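PDB 3OYZ: malate synthase from Haloferax volcanii, which catalyses the condensation of acetyl-CoA with glyoxylate to malyl-CoA and its hydrolysis to malate and CoA, a magnesium-dependent step of the glyoxylate cycle. Local coordinates for residues A[191-196]-A[207-212]; A[183-188]-A[224-229]; A[86-91]-A[121-126]. One frame throughout, in Å; residues are numbered along the deposited sequence.

The chain forms a TIM barrel, and all three contacts join neighbouring parts of it. From the N terminus, contact 3 comes first. It closes the excursion from loop 86-91 through helix 92-105 and strand 118-121 to loop 121-126. Only after it has closed does strand 183-188 open contact 2, which closes at segment 224-229, with 35 residues between the two segments. Contact 1 falls wholly within that excursion: helix 190-197 follows the first strand, and helix 210-223 precedes the second. Leu212 of contact 1 packs on Asp188 of contact 2. Contact 3 meets contact 1 beside the magnesium, where Glu123 lies against Asp192. Contacts 2 and 3 do not touch.

Contact 1: residues A[191-196]-A[207-212]; sequences VDYTKD and PAWPEL. With MG (magnesium ion), chain D; PYR (pyruvic acid), chain C.
In this TIM barrel, the short helix that follows strand 183-188 rests on the start of the next helix through Tyr193, Trp209 and Leu212. Tyr193 and Trp209 form a T-shaped pair with planes at 84°. The Tyr193 edge, led by CE2, points into the indole face, and CE2 lies 3.5 Å from Trp209 CD2. Tyr193 CG is anti to the backbone N (chi1 -178°), which starts the side chain toward 207-212. Leu212 CD2 sits over the centre of one Tyr193 face, 3.8 Å from the ring centroid, as a CH-pi contact. Pro207 CB lies toward the rim of the indole face opposite Tyr193. The indole edge is used as well: Trp209 NE1 donates to Thr194 OG1 at 3.2 Å, nearly straight at 171° and in the ring plane. Thr194 OG1 is also hydrogen-bonded to Glu190 O, and Tyr193 OH to Glu163. His214 of the second subunit packs on Tyr193.

The same helix serves the ligand with backbone N-H groups of its first turn. Val191 N donates to pyruvate OXT at 2.8 Å. A second bond, 2.9 Å long, runs from Asp192 N to pyruvate O. Asp192 OD2 binds the magnesium at 1.9 Å, and Glu158 is its other protein ligand. This is the glyoxylate and magnesium site of malate synthase, set at the C-terminal ends of the barrel strands.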
loop_
_atom_site.group_PDB
_atom_site.type_symbol
_atom_site.label_atom_id
_atom_site.label_comp_id
_atom_site.label_asym_id
_atom_site.label_seq_id
_atom_site.Cartn_x
_atom_site.Cartn_y
_atom_site.Cartn_z
ATOM N N VAL A 191 -10.584 3.112 -13.997
ATOM C CA VAL A 191 -10.296 3.517 -15.375
ATOM C C VAL A 191 -9.793 4.966 -15.368
ATOM O O VAL A 191 -8.687 5.237 -15.833
ATOM C CB VAL A 191 -11.489 3.345 -16.337
ATOM C CG1 VAL A 191 -10.947 3.580 -17.738
ATOM C CG2 VAL A 191 -12.002 1.922 -16.245
ATOM N N ASP A 192 -10.594 5.887 -14.855
ATOM C CA ASP A 192 -10.108 7.256 -14.730
ATOM C C ASP A 192 -8.921 7.360 -13.748
ATOM O O ASP A 192 -8.039 8.213 -13.926
ATOM C CB ASP A 192 -11.245 8.128 -14.236
ATOM C CG ASP A 192 -12.167 8.593 -15.386
ATOM O OD1 ASP A 192 -11.559 9.009 -16.387
ATOM O OD2 ASP A 192 -13.413 8.449 -15.272
ATOM N N TYR A 193 -8.820 6.428 -12.804
ATOM C CA TYR A 193 -7.681 6.476 -11.894
ATOM C C TYR A 193 -6.408 6.133 -12.629
ATOM O O TYR A 193 -5.386 6.793 -12.468
ATOM C CB TYR A 193 -7.936 5.457 -10.782
ATOM C CG TYR A 193 -6.848 5.410 -9.716
ATOM C CD1 TYR A 193 -6.834 6.354 -8.691
ATOM C CD2 TYR A 193 -5.883 4.397 -9.719
ATOM C CE1 TYR A 193 -5.822 6.288 -7.664
ATOM C CE2 TYR A 193 -4.918 4.323 -8.727
ATOM C CZ TYR A 193 -4.924 5.230 -7.679
ATOM O OH TYR A 193 -3.889 5.072 -6.763
ATOM N N THR A 194 -6.453 5.118 -13.493
ATOM C CA THR A 194 -5.317 4.771 -14.370
ATOM C C THR A 194 -4.814 5.938 -15.155
ATOM O O THR A 194 -3.587 6.143 -15.244
ATOM C CB THR A 194 -5.720 3.673 -15.375
ATOM O OG1 THR A 194 -5.965 2.523 -14.585
ATOM C CG2 THR A 194 -4.568 3.299 -16.406
ATOM N N LYS A 195 -5.772 6.696 -15.698
ATOM C CA LYS A 195 -5.538 7.954 -16.400
ATOM C C LYS A 195 -4.795 8.971 -15.516
ATOM O O LYS A 195 -3.753 9.533 -15.835
ATOM C CB LYS A 195 -6.904 8.506 -16.853
ATOM C CG LYS A 195 -6.947 9.987 -17.292
ATOM C CD LYS A 195 -8.331 10.505 -17.707
ATOM C CE LYS A 195 -9.354 10.799 -16.614
ATOM N NZ LYS A 195 -8.713 11.318 -15.376
ATOM N N ASP A 196 -5.389 9.218 -14.353
ATOM C CA ASP A 196 -4.861 10.236 -13.438
ATOM C C ASP A 196 -3.476 9.855 -12.960
ATOM O O ASP A 196 -2.628 10.719 -12.800
ATOM C CB ASP A 196 -5.883 10.458 -12.284
ATOM C CG ASP A 196 -5.419 11.602 -11.315
ATOM O OD1 ASP A 196 -5.522 12.768 -11.728
ATOM O OD2 ASP A 196 -4.910 11.378 -10.183
ATOM N N PRO A 207 -4.362 -1.870 -14.957
ATOM C CA PRO A 207 -3.613 -2.446 -13.849
ATOM C C PRO A 207 -4.579 -2.910 -12.715
ATOM O O PRO A 207 -5.701 -2.450 -12.560
ATOM C CB PRO A 207 -2.786 -1.244 -13.299
ATOM C CG PRO A 207 -2.872 -0.206 -14.318
ATOM C CD PRO A 207 -4.138 -0.431 -15.153
ATOM N N ALA A 208 -4.105 -3.762 -11.828
ATOM C CA ALA A 208 -4.906 -4.288 -10.729
ATOM C C ALA A 208 -5.056 -3.359 -9.498
ATOM O O ALA A 208 -6.015 -3.515 -8.711
ATOM C CB ALA A 208 -4.315 -5.661 -10.354
ATOM N N TRP A 209 -4.140 -2.395 -9.351
ATOM C CA TRP A 209 -4.122 -1.396 -8.224
ATOM C C TRP A 209 -4.525 -1.975 -6.870
ATOM O O TRP A 209 -5.453 -1.483 -6.213
ATOM C CB TRP A 209 -5.114 -0.283 -8.569
ATOM C CG TRP A 209 -4.803 0.459 -9.823
ATOM C CD1 TRP A 209 -5.555 0.563 -10.955
ATOM C CD2 TRP A 209 -3.669 1.320 -9.989
ATOM N NE1 TRP A 209 -4.944 1.426 -11.813
ATOM C CE2 TRP A 209 -3.787 1.915 -11.248
ATOM C CE3 TRP A 209 -2.596 1.672 -9.153
ATOM C CZ2 TRP A 209 -2.822 2.815 -11.748
ATOM C CZ3 TRP A 209 -1.662 2.607 -9.623
ATOM C CH2 TRP A 209 -1.771 3.145 -10.927
ATOM N N PRO A 210 -3.777 -2.976 -6.390
ATOM C CA PRO A 210 -4.152 -3.535 -5.077
ATOM C C PRO A 210 -4.142 -2.516 -3.968
ATOM O O PRO A 210 -4.991 -2.562 -3.083
ATOM C CB PRO A 210 -3.050 -4.591 -4.771
ATOM C CG PRO A 210 -1.959 -4.360 -5.795
ATOM C CD PRO A 210 -2.510 -3.514 -6.942
ATOM N N GLU A 211 -3.172 -1.599 -3.977
ATOM C CA GLU A 211 -3.102 -0.582 -2.903
ATOM C C GLU A 211 -4.260 0.383 -2.895
ATOM O O GLU A 211 -4.736 0.756 -1.810
ATOM C CB GLU A 211 -1.813 0.263 -2.929
ATOM C CG GLU A 211 -0.536 -0.592 -2.846
ATOM C CD GLU A 211 -0.060 -1.149 -4.196
ATOM O OE1 GLU A 211 -0.769 -0.994 -5.242
ATOM O OE2 GLU A 211 1.013 -1.803 -4.196
ATOM N N LEU A 212 -4.746 0.751 -4.081
ATOM C CA LEU A 212 -5.935 1.592 -4.114
ATOM C C LEU A 212 -7.101 0.919 -3.398
ATOM O O LEU A 212 -7.798 1.563 -2.643
ATOM C CB LEU A 212 -6.338 1.959 -5.542
ATOM C CG LEU A 212 -7.653 2.691 -5.698
ATOM C CD1 LEU A 212 -7.798 4.052 -4.970
ATOM C CD2 LEU A 212 -8.149 2.729 -7.159
HETATM MG MG MG D . -14.499 7.441 -14.096
HETATM C C PYR C . -13.944 4.758 -13.840
HETATM O O PYR C . -13.399 5.872 -14.148
HETATM O OXT PYR C . -13.271 3.682 -13.634
HETATM C CA PYR C . -15.316 4.781 -13.588
HETATM O O3 PYR C . -15.977 5.901 -13.669
HETATM C CB PYR C . -16.012 3.548 -13.147
HETATM O O HOH W 1 -15.856 7.167 -16.017
HETATM O O HOH W 2 -15.944 8.746 -13.654
#

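Contact 2: residues A[183-188]-A[224-229]; sequences LFLLVD and GCVAVD
Four backbone hydrogen bonds join strand 183-188 to segment 224-229 in parallel register. Val226 N donates to Phe184 O at 3.0 Å, and Leu186 N returns the bond to Val226 O. Val228 N then donates to Leu186 O, and Asp188 N to Val228 O at 2.9 Å. Beyond the last of these bonds, Asp188 OD2 and Asp229 OD1 lie 4.0 Å apart with their carboxylate planes nearly perpendicular. Their like charges would probably repel, but each carboxylate has a partner elsewhere: Asp188 OD1 bonds to Thr216, and Asp229 OD2 forms a salt bridge with Arg244.

Leu185, Val187, Val226 and Val228 share one face of the sheet. Leu185 CD2 reaches across to Val226 CB at 3.6 Å and also meets Val228 CG2 at 3.9 Å. Val187 lies beside Val228 and points the same way, with the two CG1 methyls 3.9 Å apart. Leu186 and Ala227 occupy the other face. Leu186 CG packs against Cys225 CB at 3.8 Å. In Cys225, SG is anti to the carbonyl carbon (chi1 -69°) and touches Leu183 CB. Gly224 leaves helix 210-223 with positive phi in a Schellman motif, which turns the chain into the strand.

The two strands, with helices 190-197 and 210-223 between them in the chain, form a beta-alpha-beta crossover of the TIM barrel. Phe14 of strand 13-18 meets Leu185, Val187 and Val228 on their face, and helix 210-223 packs on Leu186 through Thr216. Strand 152-157 pairs with the other edge of 183-188, and strand 255-258 lies beyond 226-229.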
loop_
_atom_site.group_PDB
_atom_site.type_symbol
_atom_site.label_atom_id
_atom_site.label_comp_id
_atom_site.label_asym_id
_atom_site.label_seq_id
_atom_site.Cartn_x
_atom_site.Cartn_y
_atom_site.Cartn_z
ATOM N N LEU A 183 -22.284 10.646 3.597
ATOM C CA LEU A 183 -21.465 9.742 2.828
ATOM C C LEU A 183 -21.852 8.281 3.043
ATOM O O LEU A 183 -22.040 7.858 4.182
ATOM C CB LEU A 183 -19.953 9.811 3.165
ATOM C CG LEU A 183 -19.342 11.088 2.533
ATOM C CD1 LEU A 183 -17.905 11.380 3.166
ATOM C CD2 LEU A 183 -19.075 10.785 1.003
ATOM N N PHE A 184 -21.910 7.563 1.921
ATOM C CA PHE A 184 -22.410 6.172 1.895
ATOM C C PHE A 184 -21.336 5.300 1.257
ATOM O O PHE A 184 -20.649 4.602 1.983
ATOM C CB PHE A 184 -23.767 6.091 1.157
ATOM C CG PHE A 184 -24.309 4.676 1.035
ATOM C CD1 PHE A 184 -24.047 3.730 2.020
ATOM C CD2 PHE A 184 -25.048 4.289 -0.095
ATOM C CE1 PHE A 184 -24.463 2.374 1.922
ATOM C CE2 PHE A 184 -25.490 2.935 -0.217
ATOM C CZ PHE A 184 -25.203 2.001 0.773
ATOM N N LEU A 185 -21.161 5.319 -0.054
ATOM C CA LEU A 185 -20.199 4.375 -0.611
ATOM C C LEU A 185 -18.944 5.157 -1.067
ATOM O O LEU A 185 -19.020 6.310 -1.585
ATOM C CB LEU A 185 -20.716 3.684 -1.903
ATOM C CG LEU A 185 -22.105 3.031 -1.723
ATOM C CD1 LEU A 185 -22.604 2.564 -3.084
ATOM C CD2 LEU A 185 -21.845 1.788 -0.890
ATOM N N LEU A 186 -17.822 4.463 -0.917
ATOM C CA LEU A 186 -16.571 4.948 -1.495
ATOM C C LEU A 186 -16.268 3.923 -2.555
ATOM O O LEU A 186 -16.015 2.741 -2.242
ATOM C CB LEU A 186 -15.437 4.912 -0.447
ATOM C CG LEU A 186 -15.786 5.701 0.831
ATOM C CD1 LEU A 186 -14.549 5.524 1.839
ATOM C CD2 LEU A 186 -16.160 7.171 0.434
ATOM N N VAL A 187 -16.241 4.374 -3.808
ATOM C CA VAL A 187 -16.228 3.377 -4.879
ATOM C C VAL A 187 -15.017 3.602 -5.736
ATOM O O VAL A 187 -14.858 4.690 -6.205
ATOM C CB VAL A 187 -17.482 3.524 -5.819
ATOM C CG1 VAL A 187 -17.525 2.438 -6.875
ATOM C CG2 VAL A 187 -18.764 3.522 -5.007
ATOM N N ASP A 188 -14.141 2.623 -5.965
ATOM C CA ASP A 188 -13.008 2.869 -6.846
ATOM C C ASP A 188 -13.412 3.016 -8.310
ATOM O O ASP A 188 -14.283 2.267 -8.775
ATOM C CB ASP A 188 -11.995 1.743 -6.730
ATOM C CG ASP A 188 -11.262 1.815 -5.401
ATOM O OD1 ASP A 188 -11.194 2.957 -4.913
ATOM O OD2 ASP A 188 -10.852 0.805 -4.844
ATOM N N GLY A 224 -16.841 4.725 8.676
ATOM C CA GLY A 224 -18.241 4.246 8.603
ATOM C C GLY A 224 -18.916 4.261 7.224
ATOM O O GLY A 224 -20.128 4.452 7.149
ATOM N N CYS A 225 -18.192 4.016 6.134
ATOM C CA CYS A 225 -18.712 4.024 4.748
ATOM C C CYS A 225 -18.625 2.577 4.266
ATOM O O CYS A 225 -18.182 1.723 5.044
ATOM C CB CYS A 225 -17.896 4.977 3.853
ATOM S SG CYS A 225 -18.178 6.672 4.306
ATOM N N VAL A 226 -19.005 2.289 3.031
ATOM C CA VAL A 226 -18.892 0.925 2.502
ATOM C C VAL A 226 -18.041 0.997 1.252
ATOM O O VAL A 226 -18.374 1.845 0.417
ATOM C CB VAL A 226 -20.302 0.450 2.116
ATOM C CG1 VAL A 226 -20.234 -0.966 1.438
ATOM C CG2 VAL A 226 -21.081 0.417 3.390
ATOM N N ALA A 227 -17.059 0.099 1.090
ATOM C CA ALA A 227 -16.078 0.144 -0.001
ATOM C C ALA A 227 -16.599 -0.759 -1.125
ATOM O O ALA A 227 -17.056 -1.856 -0.813
ATOM C CB ALA A 227 -14.709 -0.413 0.452
ATOM N N VAL A 228 -16.538 -0.326 -2.385
ATOM C CA VAL A 228 -16.964 -1.057 -3.587
ATOM C C VAL A 228 -15.833 -0.911 -4.595
ATOM O O VAL A 228 -15.315 0.167 -4.832
ATOM C CB VAL A 228 -18.273 -0.390 -4.207
ATOM C CG1 VAL A 228 -18.755 -1.046 -5.517
ATOM C CG2 VAL A 228 -19.407 -0.318 -3.148
ATOM N N ASP A 229 -15.471 -1.980 -5.290
ATOM C CA ASP A 229 -14.543 -1.951 -6.404
ATOM C C ASP A 229 -15.147 -1.411 -7.710
ATOM O O ASP A 229 -16.396 -1.401 -7.898
ATOM C CB ASP A 229 -13.859 -3.313 -6.583
ATOM C CG ASP A 229 -12.544 -3.197 -7.376
ATOM O OD1 ASP A 229 -11.927 -2.105 -7.428
ATOM O OD2 ASP A 229 -12.104 -4.197 -7.967
#

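Contact 3: residues A[86-91]-A[121-126]; sequences VWHRDS and IPEVGG
The Trp87 indole has Ile121 CG2 over one face, 3.6 Å from the centroid of the five-membered ring and offset toward the rim of the indole. The two loops that meet here follow strands 80-81 and 118-121 of the TIM barrel and lead into helices 92-105 and 127-143. Glu123 O lies at the Trp87 edge, near its plane. Pro122 CD touches Trp87 CB at 3.7 Å, and Asp129 accepts the hydrogen bond from Trp87 NE1. The His88 ring has Glu123 CB over one face at 4.1 Å from its centroid, in a CH-pi contact. At its edge, His88 ND1 accepts from Asp90 N in the ring plane, inside the type I beta turn 88-91. The guanidinium of Arg89 carries His88 CE1 over the centre of one face.

The loops run side by side near the metal site, and Glu123 packs on Asp192. Arg89 binds Glu123 in three ways. Its backbone N donates to Glu123 O at 3.1 Å. Arg89 NH1 forms a salt bridge to Glu123 OE2 at 2.8 Å, close to the guanidinium plane and on the anti side of the carboxylate. NH1 also makes a weak bond to Glu123 O. An alanine here would probably leave the Glu123 carboxylate without its charged mate and freer to turn, and open a gap over Gly125. Arg89 CD lies 3.4 Å from Gly125 CA, and a CB on Gly125 would come too close to it. Water 3 completes the link, accepting from Arg89 NH2 at 2.9 Å and donating to Glu123 OE2 at 2.7 Å.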
loop_
_atom_site.group_PDB
_atom_site.type_symbol
_atom_site.label_atom_id
_atom_site.label_comp_id
_atom_site.label_asym_id
_atom_site.label_seq_id
_atom_site.Cartn_x
_atom_site.Cartn_y
_atom_site.Cartn_z
ATOM N N VAL A 86 -22.964 14.346 -13.258
ATOM C CA VAL A 86 -21.613 14.741 -13.682
ATOM C C VAL A 86 -20.938 15.576 -12.574
ATOM O O VAL A 86 -21.650 16.149 -11.752
ATOM C CB VAL A 86 -21.560 15.521 -15.013
ATOM C CG1 VAL A 86 -22.041 14.611 -16.156
ATOM C CG2 VAL A 86 -22.435 16.781 -14.952
ATOM N N TRP A 87 -19.617 15.542 -12.517
ATOM C CA TRP A 87 -18.839 16.365 -11.553
ATOM C C TRP A 87 -17.387 16.368 -11.979
ATOM O O TRP A 87 -16.872 15.454 -12.632
ATOM C CB TRP A 87 -18.965 15.792 -10.125
ATOM C CG TRP A 87 -18.288 16.585 -9.021
ATOM C CD1 TRP A 87 -16.974 16.455 -8.571
ATOM C CD2 TRP A 87 -18.894 17.627 -8.238
ATOM N NE1 TRP A 87 -16.766 17.363 -7.542
ATOM C CE2 TRP A 87 -17.921 18.058 -7.300
ATOM C CE3 TRP A 87 -20.178 18.193 -8.212
ATOM C CZ2 TRP A 87 -18.179 19.058 -6.366
ATOM C CZ3 TRP A 87 -20.461 19.195 -7.278
ATOM C CH2 TRP A 87 -19.408 19.688 -6.457
ATOM N N HIS A 88 -16.646 17.418 -11.636
ATOM C CA HIS A 88 -15.220 17.196 -11.767
ATOM C C HIS A 88 -14.554 18.241 -10.861
ATOM O O HIS A 88 -14.876 19.427 -10.891
ATOM C CB HIS A 88 -14.697 17.384 -13.213
ATOM C CG HIS A 88 -13.363 16.761 -13.465
ATOM N ND1 HIS A 88 -12.193 17.280 -12.934
ATOM C CD2 HIS A 88 -13.001 15.702 -14.243
ATOM C CE1 HIS A 88 -11.171 16.553 -13.360
ATOM N NE2 HIS A 88 -11.628 15.615 -14.171
ATOM N N ARG A 89 -13.565 17.781 -10.112
ATOM C CA ARG A 89 -12.762 18.635 -9.236
ATOM C C ARG A 89 -12.115 19.846 -9.948
ATOM O O ARG A 89 -11.855 20.855 -9.261
ATOM C CB ARG A 89 -11.641 17.775 -8.566
ATOM C CG ARG A 89 -10.536 17.204 -9.499
ATOM C CD ARG A 89 -9.705 16.043 -8.871
ATOM N NE ARG A 89 -8.908 15.364 -9.882
ATOM C CZ ARG A 89 -9.416 14.421 -10.673
ATOM N NH1 ARG A 89 -10.684 13.987 -10.513
ATOM N NH2 ARG A 89 -8.644 13.865 -11.573
ATOM N N ASP A 90 -11.765 19.729 -11.233
ATOM C CA ASP A 90 -11.106 20.802 -11.952
ATOM C C ASP A 90 -12.048 21.558 -12.922
ATOM O O ASP A 90 -11.582 22.447 -13.620
ATOM C CB ASP A 90 -9.930 20.274 -12.786
ATOM C CG ASP A 90 -8.867 19.560 -11.928
ATOM O OD1 ASP A 90 -8.539 20.069 -10.847
ATOM O OD2 ASP A 90 -8.308 18.536 -12.350
ATOM N N SER A 91 -13.349 21.295 -12.909
ATOM C CA SER A 91 -14.277 22.021 -13.808
ATOM C C SER A 91 -15.487 22.595 -13.102
ATOM O O SER A 91 -16.485 21.911 -12.798
ATOM C CB SER A 91 -14.734 21.017 -14.888
ATOM O OG SER A 91 -15.692 21.663 -15.704
ATOM N N ILE A 121 -21.237 10.808 -7.053
ATOM C CA ILE A 121 -20.395 11.889 -7.552
ATOM C C ILE A 121 -19.024 11.387 -7.985
ATOM O O ILE A 121 -18.180 10.890 -7.187
ATOM C CB ILE A 121 -20.276 13.032 -6.447
ATOM C CG1 ILE A 121 -21.646 13.370 -5.850
ATOM C CG2 ILE A 121 -19.512 14.308 -6.900
ATOM C CD1 ILE A 121 -22.727 13.914 -6.869
ATOM N N PRO A 122 -18.767 11.594 -9.280
ATOM C CA PRO A 122 -17.546 11.126 -9.841
ATOM C C PRO A 122 -16.468 12.223 -9.737
ATOM O O PRO A 122 -16.741 13.378 -9.497
ATOM C CB PRO A 122 -17.923 10.941 -11.310
ATOM C CG PRO A 122 -18.783 12.196 -11.559
ATOM C CD PRO A 122 -19.680 12.120 -10.329
ATOM N N GLU A 123 -15.235 11.837 -9.964
ATOM C CA GLU A 123 -14.083 12.716 -10.183
ATOM C C GLU A 123 -13.770 13.686 -8.997
ATOM O O GLU A 123 -13.288 14.785 -9.274
ATOM C CB GLU A 123 -14.275 13.502 -11.501
ATOM C CG GLU A 123 -14.291 12.652 -12.765
ATOM C CD GLU A 123 -12.904 12.214 -13.152
ATOM O OE1 GLU A 123 -12.792 11.614 -14.215
ATOM O OE2 GLU A 123 -11.906 12.355 -12.402
ATOM N N VAL A 124 -14.113 13.332 -7.759
ATOM C CA VAL A 124 -13.899 14.215 -6.613
ATOM C C VAL A 124 -12.342 14.348 -6.447
ATOM O O VAL A 124 -11.573 13.532 -6.985
ATOM C CB VAL A 124 -14.643 13.705 -5.370
ATOM C CG1 VAL A 124 -16.229 13.742 -5.553
ATOM C CG2 VAL A 124 -14.146 12.309 -4.960
ATOM N N GLY A 125 -11.894 15.399 -5.780
ATOM C CA GLY A 125 -10.458 15.645 -5.564
ATOM C C GLY A 125 -10.181 15.545 -4.073
ATOM O O GLY A 125 -10.602 14.550 -3.467
ATOM N N GLY A 126 -9.534 16.568 -3.488
ATOM C CA GLY A 126 -9.280 16.590 -2.026
ATOM C C GLY A 126 -10.535 16.858 -1.231
ATOM O O GLY A 126 -11.617 17.141 -1.811
HETATM O O HOH W 3 -9.437 11.253 -12.646
#